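Local atomic coordinates of polymerase X (Deinococcus radiodurans, PDB entry 2W9M), a protein that probably catalyses template-directed DNA synthesis as a family X DNA polymerase and carries a zinc-binding polymerase/histidinol phosphatase (PHP) domain. Residues A[333-345]-A[371-385]. Residues are numbered along the deposited sequence; the frame is centred on the assembly and turned at random.
With ZN (zinc ion), chain C; ZN (zinc ion), chain D.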
loop_
_atom_site.group_PDB
_atom_site.type_symbol
_atom_site.label_atom_id
_atom_site.label_comp_id
_atom_site.label_asym_id
_atom_site.label_seq_id
_atom_site.Cartn_x
_atom_site.Cartn_y
_atom_site.Cartn_z
ATOM N N THR A 333 -6.342 2.619 -10.819
ATOM C CA THR A 333 -5.945 1.228 -10.975
ATOM C C THR A 333 -5.081 1.109 -12.229
ATOM O O THR A 333 -5.151 1.962 -13.112
ATOM C CB THR A 333 -7.165 0.316 -11.126
ATOM O OG1 THR A 333 -7.890 0.691 -12.303
ATOM C CG2 THR A 333 -8.083 0.434 -9.915
ATOM N N HIS A 334 -4.261 0.065 -12.306
ATOM C CA HIS A 334 -3.386 -0.120 -13.461
ATOM C C HIS A 334 -3.719 -1.388 -14.237
ATOM O O HIS A 334 -4.206 -2.364 -13.671
ATOM C CB HIS A 334 -1.913 -0.115 -13.040
ATOM C CG HIS A 334 -1.449 1.205 -12.509
ATOM N ND1 HIS A 334 -0.716 2.095 -13.260
ATOM C CD2 HIS A 334 -1.631 1.791 -11.300
ATOM C CE1 HIS A 334 -0.460 3.173 -12.540
ATOM N NE2 HIS A 334 -1.007 3.012 -11.347
ATOM N N SER A 335 -3.459 -1.357 -15.539
ATOM C CA SER A 335 -3.773 -2.475 -16.417
ATOM C C SER A 335 -2.551 -2.898 -17.223
ATOM O O SER A 335 -1.465 -2.332 -17.086
ATOM C CB SER A 335 -4.891 -2.089 -17.384
ATOM O OG SER A 335 -4.411 -1.210 -18.393
ATOM N N THR A 336 -2.752 -3.890 -18.081
ATOM C CA THR A 336 -1.716 -4.367 -18.987
ATOM C C THR A 336 -1.146 -3.265 -19.889
ATOM O O THR A 336 0.012 -3.339 -20.305
ATOM C CB THR A 336 -2.242 -5.543 -19.827
ATOM O OG1 THR A 336 -1.849 -6.773 -19.204
ATOM C CG2 THR A 336 -1.687 -5.494 -21.240
ATOM N N TRP A 337 -1.952 -2.242 -20.176
ATOM C CA TRP A 337 -1.497 -1.089 -20.956
ATOM C C TRP A 337 -0.249 -0.444 -20.354
ATOM O O TRP A 337 0.599 0.086 -21.071
ATOM C CB TRP A 337 -2.605 -0.036 -21.060
ATOM C CG TRP A 337 -3.704 -0.413 -21.988
ATOM C CD1 TRP A 337 -4.820 -1.139 -21.687
ATOM C CD2 TRP A 337 -3.800 -0.085 -23.375
ATOM N NE1 TRP A 337 -5.606 -1.283 -22.803
ATOM C CE2 TRP A 337 -4.999 -0.646 -23.857
ATOM C CE3 TRP A 337 -2.987 0.631 -24.261
ATOM C CZ2 TRP A 337 -5.406 -0.517 -25.183
ATOM C CZ3 TRP A 337 -3.392 0.757 -25.581
ATOM C CH2 TRP A 337 -4.590 0.187 -26.028
ATOM N N SER A 338 -0.150 -0.481 -19.030
ATOM C CA SER A 338 0.959 0.139 -18.318
ATOM C C SER A 338 1.852 -0.943 -17.705
ATOM O O SER A 338 2.443 -1.758 -18.419
ATOM C CB SER A 338 0.416 1.060 -17.222
ATOM O OG SER A 338 1.349 2.061 -16.875
ATOM N N ASP A 339 1.936 -0.951 -16.378
ATOM C CA ASP A 339 2.693 -1.970 -15.670
ATOM C C ASP A 339 1.796 -2.849 -14.798
ATOM O O ASP A 339 2.243 -3.404 -13.803
ATOM C CB ASP A 339 3.815 -1.342 -14.841
ATOM C CG ASP A 339 3.297 -0.438 -13.736
ATOM O OD1 ASP A 339 2.095 -0.097 -13.751
ATOM O OD2 ASP A 339 4.096 -0.065 -12.846
ATOM N N GLY A 340 0.531 -2.978 -15.184
ATOM C CA GLY A 340 -0.383 -3.886 -14.512
ATOM C C GLY A 340 -0.271 -5.293 -15.067
ATOM O O GLY A 340 0.466 -5.533 -16.026
ATOM N N GLY A 341 -1.002 -6.228 -14.471
ATOM C CA GLY A 341 -0.923 -7.619 -14.880
ATOM C C GLY A 341 -2.208 -8.174 -15.470
ATOM O O GLY A 341 -2.268 -9.339 -15.865
ATOM N N ALA A 342 -3.241 -7.342 -15.527
ATOM C CA ALA A 342 -4.528 -7.762 -16.057
ATOM C C ALA A 342 -5.067 -6.739 -17.054
ATOM O O ALA A 342 -4.659 -5.579 -17.048
ATOM C CB ALA A 342 -5.520 -7.981 -14.922
ATOM N N SER A 343 -5.982 -7.178 -17.912
ATOM C CA SER A 343 -6.622 -6.279 -18.861
ATOM C C SER A 343 -7.603 -5.394 -18.114
ATOM O O SER A 343 -7.947 -5.672 -16.967
ATOM C CB SER A 343 -7.368 -7.076 -19.927
ATOM O OG SER A 343 -8.537 -7.667 -19.380
ATOM N N ILE A 344 -8.058 -4.333 -18.771
ATOM C CA ILE A 344 -9.052 -3.440 -18.189
ATOM C C ILE A 344 -10.360 -4.175 -17.895
ATOM O O ILE A 344 -11.034 -3.882 -16.906
ATOM C CB ILE A 344 -9.327 -2.224 -19.104
ATOM C CG1 ILE A 344 -8.070 -1.363 -19.239
ATOM C CG2 ILE A 344 -10.480 -1.387 -18.565
ATOM C CD1 ILE A 344 -8.278 -0.114 -20.069
ATOM N N ARG A 345 -10.713 -5.136 -18.747
ATOM C CA ARG A 345 -11.940 -5.903 -18.547
ATOM C C ARG A 345 -11.862 -6.767 -17.289
ATOM O O ARG A 345 -12.800 -6.788 -16.497
ATOM C CB ARG A 345 -12.282 -6.767 -19.771
ATOM C CG ARG A 345 -13.632 -7.483 -19.646
ATOM C CD ARG A 345 -13.883 -8.505 -20.753
ATOM N NE ARG A 345 -14.480 -7.917 -21.952
ATOM C CZ ARG A 345 -13.799 -7.600 -23.051
ATOM N NH1 ARG A 345 -12.489 -7.811 -23.110
ATOM N NH2 ARG A 345 -14.427 -7.071 -24.095
ATOM N N ALA A 371 8.061 1.676 -16.427
ATOM C CA ALA A 371 6.763 1.152 -16.017
ATOM C C ALA A 371 5.808 1.066 -17.208
ATOM O O ALA A 371 4.593 0.967 -17.035
ATOM C CB ALA A 371 6.177 2.011 -14.924
ATOM N N ASN A 372 6.369 1.112 -18.414
ATOM C CA ASN A 372 5.596 0.974 -19.642
ATOM C C ASN A 372 4.525 2.051 -19.791
ATOM O O ASN A 372 3.384 1.761 -20.152
ATOM C CB ASN A 372 4.970 -0.424 -19.714
ATOM C CG ASN A 372 4.452 -0.768 -21.098
ATOM O OD1 ASN A 372 5.050 -0.403 -22.113
ATOM N ND2 ASN A 372 3.335 -1.485 -21.146
ATOM N N GLY A 373 4.902 3.293 -19.511
ATOM C CA GLY A 373 3.983 4.411 -19.591
ATOM C C GLY A 373 3.420 4.605 -20.986
ATOM O O GLY A 373 4.031 4.209 -21.971
ATOM N N LEU A 374 2.251 5.231 -21.064
ATOM C CA LEU A 374 1.556 5.426 -22.327
ATOM C C LEU A 374 1.935 6.725 -23.040
ATOM O O LEU A 374 1.821 7.807 -22.476
ATOM C CB LEU A 374 0.044 5.401 -22.103
ATOM C CG LEU A 374 -0.623 4.032 -22.021
ATOM C CD1 LEU A 374 -0.131 3.278 -20.804
ATOM C CD2 LEU A 374 -2.135 4.174 -21.982
ATOM N N THR A 375 2.385 6.604 -24.284
ATOM C CA THR A 375 2.529 7.756 -25.162
ATOM C C THR A 375 1.139 8.329 -25.430
ATOM O O THR A 375 0.131 7.713 -25.073
ATOM C CB THR A 375 3.165 7.356 -26.502
ATOM O OG1 THR A 375 2.456 6.240 -27.061
ATOM C CG2 THR A 375 4.626 6.973 -26.307
ATOM N N ILE A 376 1.073 9.499 -26.055
ATOM C CA ILE A 376 -0.220 10.090 -26.390
ATOM C C ILE A 376 -1.019 9.170 -27.313
ATOM O O ILE A 376 -2.217 8.973 -27.122
ATOM C CB ILE A 376 -0.071 11.482 -27.041
ATOM C CG1 ILE A 376 0.445 12.490 -26.015
ATOM C CG2 ILE A 376 -1.400 11.957 -27.610
ATOM C CD1 ILE A 376 0.610 13.894 -26.559
ATOM N N GLU A 377 -0.344 8.601 -28.305
ATOM C CA GLU A 377 -0.985 7.711 -29.271
ATOM C C GLU A 377 -1.522 6.426 -28.639
ATOM O O GLU A 377 -2.616 5.973 -28.974
ATOM C CB GLU A 377 -0.025 7.393 -30.424
ATOM C CG GLU A 377 1.452 7.514 -30.057
ATOM C CD GLU A 377 1.929 8.961 -29.989
ATOM O OE1 GLU A 377 1.420 9.794 -30.770
ATOM O OE2 GLU A 377 2.812 9.267 -29.156
ATOM N N ARG A 378 -0.755 5.838 -27.727
ATOM C CA ARG A 378 -1.215 4.642 -27.024
ATOM C C ARG A 378 -2.375 4.952 -26.078
ATOM O O ARG A 378 -3.254 4.116 -25.864
ATOM C CB ARG A 378 -0.073 3.987 -26.251
ATOM C CG ARG A 378 0.888 3.195 -27.110
ATOM C CD ARG A 378 1.887 2.468 -26.235
ATOM N NE ARG A 378 1.250 1.399 -25.472
ATOM C CZ ARG A 378 1.518 1.124 -24.199
ATOM N NH1 ARG A 378 2.402 1.852 -23.527
ATOM N NH2 ARG A 378 0.887 0.127 -23.595
ATOM N N LEU A 379 -2.369 6.150 -25.504
ATOM C CA LEU A 379 -3.477 6.580 -24.661
ATOM C C LEU A 379 -4.763 6.669 -25.475
ATOM O O LEU A 379 -5.834 6.297 -24.999
ATOM C CB LEU A 379 -3.180 7.932 -24.014
ATOM C CG LEU A 379 -4.329 8.491 -23.173
ATOM C CD1 LEU A 379 -4.566 7.613 -21.949
ATOM C CD2 LEU A 379 -4.051 9.924 -22.758
ATOM N N ARG A 380 -4.658 7.166 -26.706
ATOM C CA ARG A 380 -5.831 7.283 -27.563
ATOM C C ARG A 380 -6.381 5.900 -27.884
ATOM O O ARG A 380 -7.595 5.703 -27.940
ATOM C CB ARG A 380 -5.513 8.065 -28.840
ATOM C CG ARG A 380 -4.892 9.439 -28.589
ATOM C CD ARG A 380 -5.516 10.525 -29.463
ATOM N NE ARG A 380 -5.519 10.186 -30.887
ATOM C CZ ARG A 380 -6.537 9.606 -31.520
ATOM N NH1 ARG A 380 -7.637 9.289 -30.853
ATOM N NH2 ARG A 380 -6.454 9.339 -32.818
ATOM N N GLU A 381 -5.479 4.938 -28.071
ATOM C CA GLU A 381 -5.872 3.549 -28.287
ATOM C C GLU A 381 -6.547 2.936 -27.058
ATOM O O GLU A 381 -7.505 2.170 -27.188
ATOM C CB GLU A 381 -4.673 2.701 -28.720
ATOM C CG GLU A 381 -4.143 3.062 -30.098
ATOM C CD GLU A 381 -3.095 2.084 -30.607
ATOM O OE1 GLU A 381 -3.246 1.599 -31.750
ATOM O OE2 GLU A 381 -2.124 1.799 -29.870
ATOM N N GLN A 382 -6.054 3.269 -25.869
ATOM C CA GLN A 382 -6.687 2.789 -24.644
ATOM C C GLN A 382 -8.111 3.328 -24.529
ATOM O O GLN A 382 -9.035 2.598 -24.167
ATOM C CB GLN A 382 -5.877 3.181 -23.404
ATOM C CG GLN A 382 -6.484 2.695 -22.086
ATOM C CD GLN A 382 -5.764 3.247 -20.866
ATOM O OE1 GLN A 382 -5.839 4.441 -20.565
ATOM N NE2 GLN A 382 -5.067 2.374 -20.154
ATOM N N LEU A 383 -8.281 4.609 -24.848
ATOM C CA LEU A 383 -9.587 5.253 -24.762
ATOM C C LEU A 383 -10.599 4.601 -25.705
ATOM O O LEU A 383 -11.771 4.454 -25.355
ATOM C CB LEU A 383 -9.471 6.762 -25.019
ATOM C CG LEU A 383 -8.796 7.570 -23.895
ATOM C CD1 LEU A 383 -8.424 8.969 -24.356
ATOM C CD2 LEU A 383 -9.679 7.638 -22.653
ATOM N N LYS A 384 -10.146 4.198 -26.891
ATOM C CA LYS A 384 -11.007 3.462 -27.813
ATOM C C LYS A 384 -11.471 2.150 -27.185
ATOM O O LYS A 384 -12.652 1.807 -27.243
ATOM C CB LYS A 384 -10.290 3.188 -29.139
ATOM C CG LYS A 384 -10.361 4.333 -30.138
ATOM C CD LYS A 384 -10.356 5.687 -29.433
ATOM C CE LYS A 384 -9.885 6.802 -30.356
ATOM N NZ LYS A 384 -8.454 6.630 -30.746
ATOM N N GLU A 385 -10.536 1.419 -26.584
ATOM C CA GLU A 385 -10.872 0.168 -25.908
ATOM C C GLU A 385 -11.861 0.379 -24.767
ATOM O O GLU A 385 -12.789 -0.408 -24.593
ATOM C CB GLU A 385 -9.618 -0.525 -25.380
ATOM C CG GLU A 385 -9.900 -1.598 -24.334
ATOM C CD GLU A 385 -8.668 -2.417 -23.990
ATOM O OE1 GLU A 385 -8.320 -2.503 -22.792
ATOM O OE2 GLU A 385 -8.041 -2.969 -24.921
HETATM ZN ZN ZN C . 2.678 1.301 -11.679
HETATM ZN ZN ZN D . -0.336 4.338 -9.600
#
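N372 ND2 donates to the backbone O of S338 at 2.9 Å. The oxygen lies in the amide plane of N372, while the donor is somewhat tilted from the carbonyl plane of S338. One residue earlier, W337 O accepts from R378 NH2 on a lone pair in its carbonyl plane. The modelled N-O distance is very short, so its exact length is doubtful. R378 bends at its third torsion to reach this oxygen, and L374 CG lies over one face of its guanidinium.

The W337 ring rests on helix 376-391. With CG anti to the carbonyl carbon (chi1 -74°), the ring is laid over Q382. Q382 CB sits over the centre of the six-membered ring at 3.8 Å, a CH-pi contact. At the ring edge, W337 NE1 gives a nearly straight bond to E385 OE1 (3.0 Å). The carboxylate is met from above its plane, and the two planes are 67° apart. I344 CD1 packs 3.6 Å from the same E385 OE1. With an alanine here instead of W337, E385 OE1 would probably lose its indole donor and a gap would open over Q382 CB.

The same loop carries two zinc ligands. S338 OG bonds to H364 N, and only weakly to A371 O. Both carboxylate oxygens of D339 bind one zinc, OD2 at 2.3 Å and OD1 at a longer distance; H364 and H518 complete that site. A371 CB lies 3.6 Å from D339 OD2. H334 NE2 binds a second zinc, together with H332, E401 and D516.

The contact thus joins a metal-binding loop of the PHP domain to helix 376-391 and the turn before it. The N372 bond to S338 O, directly before D339, probably helps to position this zinc ligand.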